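Local coordinates for oligopeptide-binding protein oppA (Lactococcus lactis, PDB 3DRF), which captures oligopeptides outside the cell, closing around them like a Venus fly-trap, for uptake by the OppABCDF ABC transporter, at residues A[352-357]-A[540-545]; A[358-363]-A[534-539]. All coordinates share one frame; numbering follows the deposited sequence.

Contact 1 (A[352-357]-A[540-545]); sequences GLSTPA and NFMLNY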
# COMPACT_ATOMS: atom_id res chain seq x y z
N GLY A 352 6.37 -22.11 3.02
CA GLY A 352 4.95 -22.23 3.30
C GLY A 352 4.19 -20.92 3.54
O GLY A 352 3.01 -20.99 3.73
N LEU A 353 4.85 -19.77 3.49
CA LEU A 353 4.19 -18.52 3.86
C LEU A 353 3.46 -17.85 2.71
O LEU A 353 2.57 -17.13 2.97
CB LEU A 353 5.22 -17.56 4.42
CG LEU A 353 5.83 -17.98 5.75
CD1 LEU A 353 7.04 -17.09 5.94
CD2 LEU A 353 4.85 -17.70 6.85
N SER A 354 3.86 -18.16 1.48
CA SER A 354 3.23 -17.54 0.28
C SER A 354 2.37 -18.57 -0.43
O SER A 354 2.80 -19.67 -0.68
CB SER A 354 4.29 -17.02 -0.68
OG SER A 354 5.02 -15.99 -0.09
N THR A 355 1.19 -18.16 -0.80
CA THR A 355 0.24 -18.99 -1.51
C THR A 355 -0.11 -18.30 -2.85
O THR A 355 -0.51 -17.18 -2.84
CB THR A 355 -1.07 -19.16 -0.69
OG1 THR A 355 -0.76 -19.76 0.60
CG2 THR A 355 -2.05 -20.03 -1.44
N PRO A 356 0.02 -19.01 -3.95
CA PRO A 356 -0.32 -18.40 -5.25
C PRO A 356 -1.76 -17.86 -5.21
O PRO A 356 -2.67 -18.58 -4.83
CB PRO A 356 -0.26 -19.59 -6.24
CG PRO A 356 0.86 -20.47 -5.62
CD PRO A 356 0.59 -20.38 -4.13
N ALA A 357 -1.91 -16.60 -5.57
CA ALA A 357 -3.21 -15.94 -5.51
C ALA A 357 -4.08 -16.31 -6.72
O ALA A 357 -3.63 -16.40 -7.78
CB ALA A 357 -3.01 -14.39 -5.49
N ASN A 540 0.82 -13.48 -5.43
CA ASN A 540 0.74 -14.15 -4.09
C ASN A 540 -0.12 -13.46 -3.01
O ASN A 540 -0.26 -12.25 -2.95
CB ASN A 540 2.14 -14.29 -3.48
CG ASN A 540 2.97 -15.37 -4.13
OD1 ASN A 540 4.11 -15.18 -4.39
ND2 ASN A 540 2.40 -16.44 -4.35
N PHE A 541 -0.69 -14.31 -2.18
CA PHE A 541 -1.15 -13.99 -0.83
C PHE A 541 -0.05 -14.46 0.12
O PHE A 541 0.75 -15.28 -0.22
CB PHE A 541 -2.46 -14.71 -0.51
CG PHE A 541 -3.62 -14.45 -1.49
CD1 PHE A 541 -3.91 -13.17 -2.00
CD2 PHE A 541 -4.43 -15.47 -1.82
CE1 PHE A 541 -5.02 -13.00 -2.85
CE2 PHE A 541 -5.51 -15.26 -2.64
CZ PHE A 541 -5.78 -14.04 -3.15
N MET A 542 -0.08 -13.93 1.34
CA MET A 542 0.97 -14.22 2.31
C MET A 542 0.50 -14.19 3.75
O MET A 542 -0.50 -13.61 4.08
CB MET A 542 2.10 -13.16 2.16
CG MET A 542 3.54 -13.61 2.46
SD MET A 542 4.62 -12.42 1.63
CE MET A 542 4.10 -10.93 2.39
N LEU A 543 1.28 -14.90 4.56
CA LEU A 543 1.30 -14.72 6.02
C LEU A 543 2.55 -13.94 6.38
O LEU A 543 3.56 -14.17 5.81
CB LEU A 543 1.38 -16.08 6.77
CG LEU A 543 0.30 -17.10 6.48
CD1 LEU A 543 0.57 -18.45 7.27
CD2 LEU A 543 -0.99 -16.48 6.84
N ASN A 544 2.42 -13.00 7.30
CA ASN A 544 3.54 -12.29 7.91
C ASN A 544 4.05 -13.05 9.15
O ASN A 544 3.30 -13.75 9.79
CB ASN A 544 3.10 -10.88 8.36
CG ASN A 544 2.91 -9.91 7.19
OD1 ASN A 544 3.46 -10.08 6.17
ND2 ASN A 544 2.06 -8.96 7.38
N TYR A 545 5.32 -12.82 9.49
CA TYR A 545 5.88 -13.28 10.77
C TYR A 545 6.82 -12.21 11.29
O TYR A 545 7.38 -11.48 10.55
CB TYR A 545 6.63 -14.62 10.61
CG TYR A 545 7.95 -14.52 9.84
CD1 TYR A 545 9.16 -14.44 10.51
CD2 TYR A 545 7.97 -14.56 8.45
CE1 TYR A 545 10.33 -14.39 9.86
CE2 TYR A 545 9.16 -14.46 7.76
CZ TYR A 545 10.34 -14.40 8.48
OH TYR A 545 11.51 -14.37 7.82
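Ser-354 to Pro-356 run antiparallel to Asn-540 to Tyr-545, Thr-355 and Phe-541 facing each other as a hydrogen-bonded pair while Ser-354 and Met-542 form a non-hydrogen-bonded pair beside it, their CA atoms 4.5 Å apart. Thr-355 N gives its hydrogen to Phe-541 O and Thr-355 O receives that of Phe-541 N, both bonds 3.0 Å long. A third, from Leu-543 N to Leu-353 O, extends the ladder just before the short strand. Thr-355 O is gripped twice, since Asn-540 ND2 also reaches it in a weak bond of 3.4 Å; the same amide nitrogen bonds Asp-346 of helix 342-349. The pairing sets strand 354-356 beside the long strand 536-549 in the mixed sheet of this periplasmic-binding-protein-type fold. After Pro-356, Ala-357 brings its CB over the centre of the Phe-541 ring, 3.6 Å from the centroid and 11° off the normal, a CH-pi contact; Phe-541 CG is anti to the carbonyl carbon (chi1 -57°), beside the backbone N. At the other end Leu-353 forks, CD2 meeting Leu-543 CB at 3.8 Å and CD1 approaching Tyr-545 CD2 at 3.7 Å, its side chain crossing both at about a right angle.

Contact 2 (A[358-363]-A[534-539]); sequences NSLIPP and AYVIPT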
# COMPACT_ATOMS: atom_id res chain seq x y z
N ASN A 358 -5.37 -16.51 -6.45
CA ASN A 358 -6.38 -16.72 -7.49
C ASN A 358 -7.04 -15.43 -7.98
O ASN A 358 -7.70 -15.43 -8.97
CB ASN A 358 -7.50 -17.69 -6.97
CG ASN A 358 -8.32 -17.08 -5.86
OD1 ASN A 358 -7.80 -16.46 -4.98
ND2 ASN A 358 -9.62 -17.25 -5.93
N SER A 359 -6.85 -14.38 -7.22
CA SER A 359 -7.51 -13.07 -7.44
C SER A 359 -6.79 -11.98 -6.64
O SER A 359 -5.87 -12.23 -5.96
CB SER A 359 -8.99 -13.13 -7.05
OG SER A 359 -9.11 -12.86 -5.68
N LEU A 360 -7.27 -10.75 -6.79
CA LEU A 360 -6.70 -9.60 -6.10
C LEU A 360 -7.22 -9.34 -4.68
O LEU A 360 -6.70 -8.53 -4.00
CB LEU A 360 -6.90 -8.32 -6.96
CG LEU A 360 -6.26 -8.39 -8.38
CD1 LEU A 360 -6.74 -7.20 -9.25
CD2 LEU A 360 -4.73 -8.43 -8.24
N ILE A 361 -8.20 -10.09 -4.26
CA ILE A 361 -8.79 -9.91 -2.91
C ILE A 361 -8.25 -10.98 -1.94
O ILE A 361 -8.53 -12.14 -2.12
CB ILE A 361 -10.33 -9.97 -2.94
CG1 ILE A 361 -10.94 -8.92 -3.94
CG2 ILE A 361 -10.87 -9.77 -1.52
CD1 ILE A 361 -10.69 -7.43 -3.54
N PRO A 362 -7.52 -10.60 -0.93
CA PRO A 362 -6.82 -11.61 -0.12
C PRO A 362 -7.71 -12.27 0.96
O PRO A 362 -8.71 -11.76 1.27
CB PRO A 362 -5.67 -10.83 0.53
CG PRO A 362 -6.18 -9.46 0.66
CD PRO A 362 -7.03 -9.24 -0.62
N PRO A 363 -7.24 -13.37 1.49
CA PRO A 363 -8.03 -14.20 2.45
C PRO A 363 -8.45 -13.49 3.71
O PRO A 363 -9.46 -13.82 4.22
CB PRO A 363 -7.04 -15.35 2.82
CG PRO A 363 -6.16 -15.53 1.62
CD PRO A 363 -6.03 -14.10 1.00
N ALA A 534 -6.94 -9.07 -17.68
CA ALA A 534 -5.53 -9.39 -17.49
C ALA A 534 -4.64 -8.15 -17.72
O ALA A 534 -3.55 -8.24 -18.19
CB ALA A 534 -5.12 -10.56 -18.44
N TYR A 535 -5.15 -7.01 -17.27
CA TYR A 535 -4.30 -5.82 -17.20
C TYR A 535 -3.27 -5.95 -16.08
O TYR A 535 -2.24 -5.37 -16.19
CB TYR A 535 -5.17 -4.58 -16.94
CG TYR A 535 -6.23 -4.28 -18.03
CD1 TYR A 535 -5.97 -4.42 -19.38
CD2 TYR A 535 -7.50 -3.83 -17.67
CE1 TYR A 535 -6.94 -4.10 -20.34
CE2 TYR A 535 -8.46 -3.52 -18.63
CZ TYR A 535 -8.16 -3.63 -19.93
OH TYR A 535 -9.06 -3.30 -20.94
N VAL A 536 -3.62 -6.73 -15.06
CA VAL A 536 -2.67 -7.15 -14.02
C VAL A 536 -2.95 -8.64 -13.76
O VAL A 536 -4.02 -9.11 -14.04
CB VAL A 536 -2.86 -6.31 -12.72
CG1 VAL A 536 -2.58 -4.81 -12.99
CG2 VAL A 536 -4.27 -6.53 -12.12
N ILE A 537 -1.95 -9.31 -13.25
CA ILE A 537 -2.06 -10.74 -12.92
C ILE A 537 -1.73 -10.90 -11.41
O ILE A 537 -0.69 -10.56 -10.96
CB ILE A 537 -1.03 -11.58 -13.74
CG1 ILE A 537 -1.12 -11.34 -15.29
CG2 ILE A 537 -1.18 -13.09 -13.41
CD1 ILE A 537 -2.47 -11.77 -15.92
N PRO A 538 -2.67 -11.48 -10.66
CA PRO A 538 -2.41 -11.67 -9.21
C PRO A 538 -1.24 -12.65 -9.05
O PRO A 538 -1.16 -13.60 -9.76
CB PRO A 538 -3.70 -12.32 -8.68
CG PRO A 538 -4.76 -11.97 -9.73
CD PRO A 538 -4.02 -11.96 -11.04
N THR A 539 -0.39 -12.42 -8.10
CA THR A 539 0.79 -13.31 -7.86
C THR A 539 0.61 -14.13 -6.56
O THR A 539 0.31 -15.26 -6.60
CB THR A 539 2.11 -12.48 -7.92
OG1 THR A 539 2.11 -11.79 -9.17
CG2 THR A 539 3.32 -13.43 -7.85
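Ser-359 OG has two polar partners: it accepts the backbone N-H of Ile-361, with OG and N 3.2 Å apart and an angle of 161° at the hydrogen, and it is also hydrogen-bonded to Gln-527 OE1 of helix 516-533. The first bond closes an ST turn around Leu-360; the second ties that turn to the helix. Across the contact the meeting is buried and mostly of carbon atoms. Pro-538 sets CB and CG against the backbone of Ser-359, CB lying 3.5 Å from Ser-359 O and CG 3.7 Å from Ser-359 CA. Leu-360 then divides its two methyls between two residues of the strand. Leu-360 CD2 meets Pro-538 CG at 3.8 Å, and Leu-360 CD1 touches Val-536 CG2, also at 3.8 Å. Leu-360 CB points across rather than at the strand, but with CG anti to the carbonyl carbon (chi1 -59°) the branched end comes nearer. The side chain crosses both Val-536 and Pro-538 at about a right angle. Here the loop that follows strand 354-356 settles on the beginning of strand 536-549, which starts two residues on from the end of helix 516-533, within the fold shared by the family 5 solute-binding proteins. Val-536 and Pro-538 both direct CB toward the loop, as alternate residues of an extended strand do. Met-530 of the helix touches both Leu-360 and Val-536.

The two contacts lie about 13 Å apart, centre to centre, and both use strand 536-549: contact 2 its first residues, contact 1 those that follow. On the partner side the order is reversed, 352-357 preceding 358-363, and contact 2 is therefore nested inside the chain loop closed by contact 1. The chain from 352 to 363 thus runs from pairing with 540-545 to packing on the start of the same strand, which joins the loop to the mixed sheet. At the junction a probable hydrogen bond of 2.8 Å joins Ala-357 N to Thr-539 O, and the Phe-541 ring packs against Asn-358, Ser-359 and Pro-363. The segments brought together are 183 and 171 residues apart in sequence.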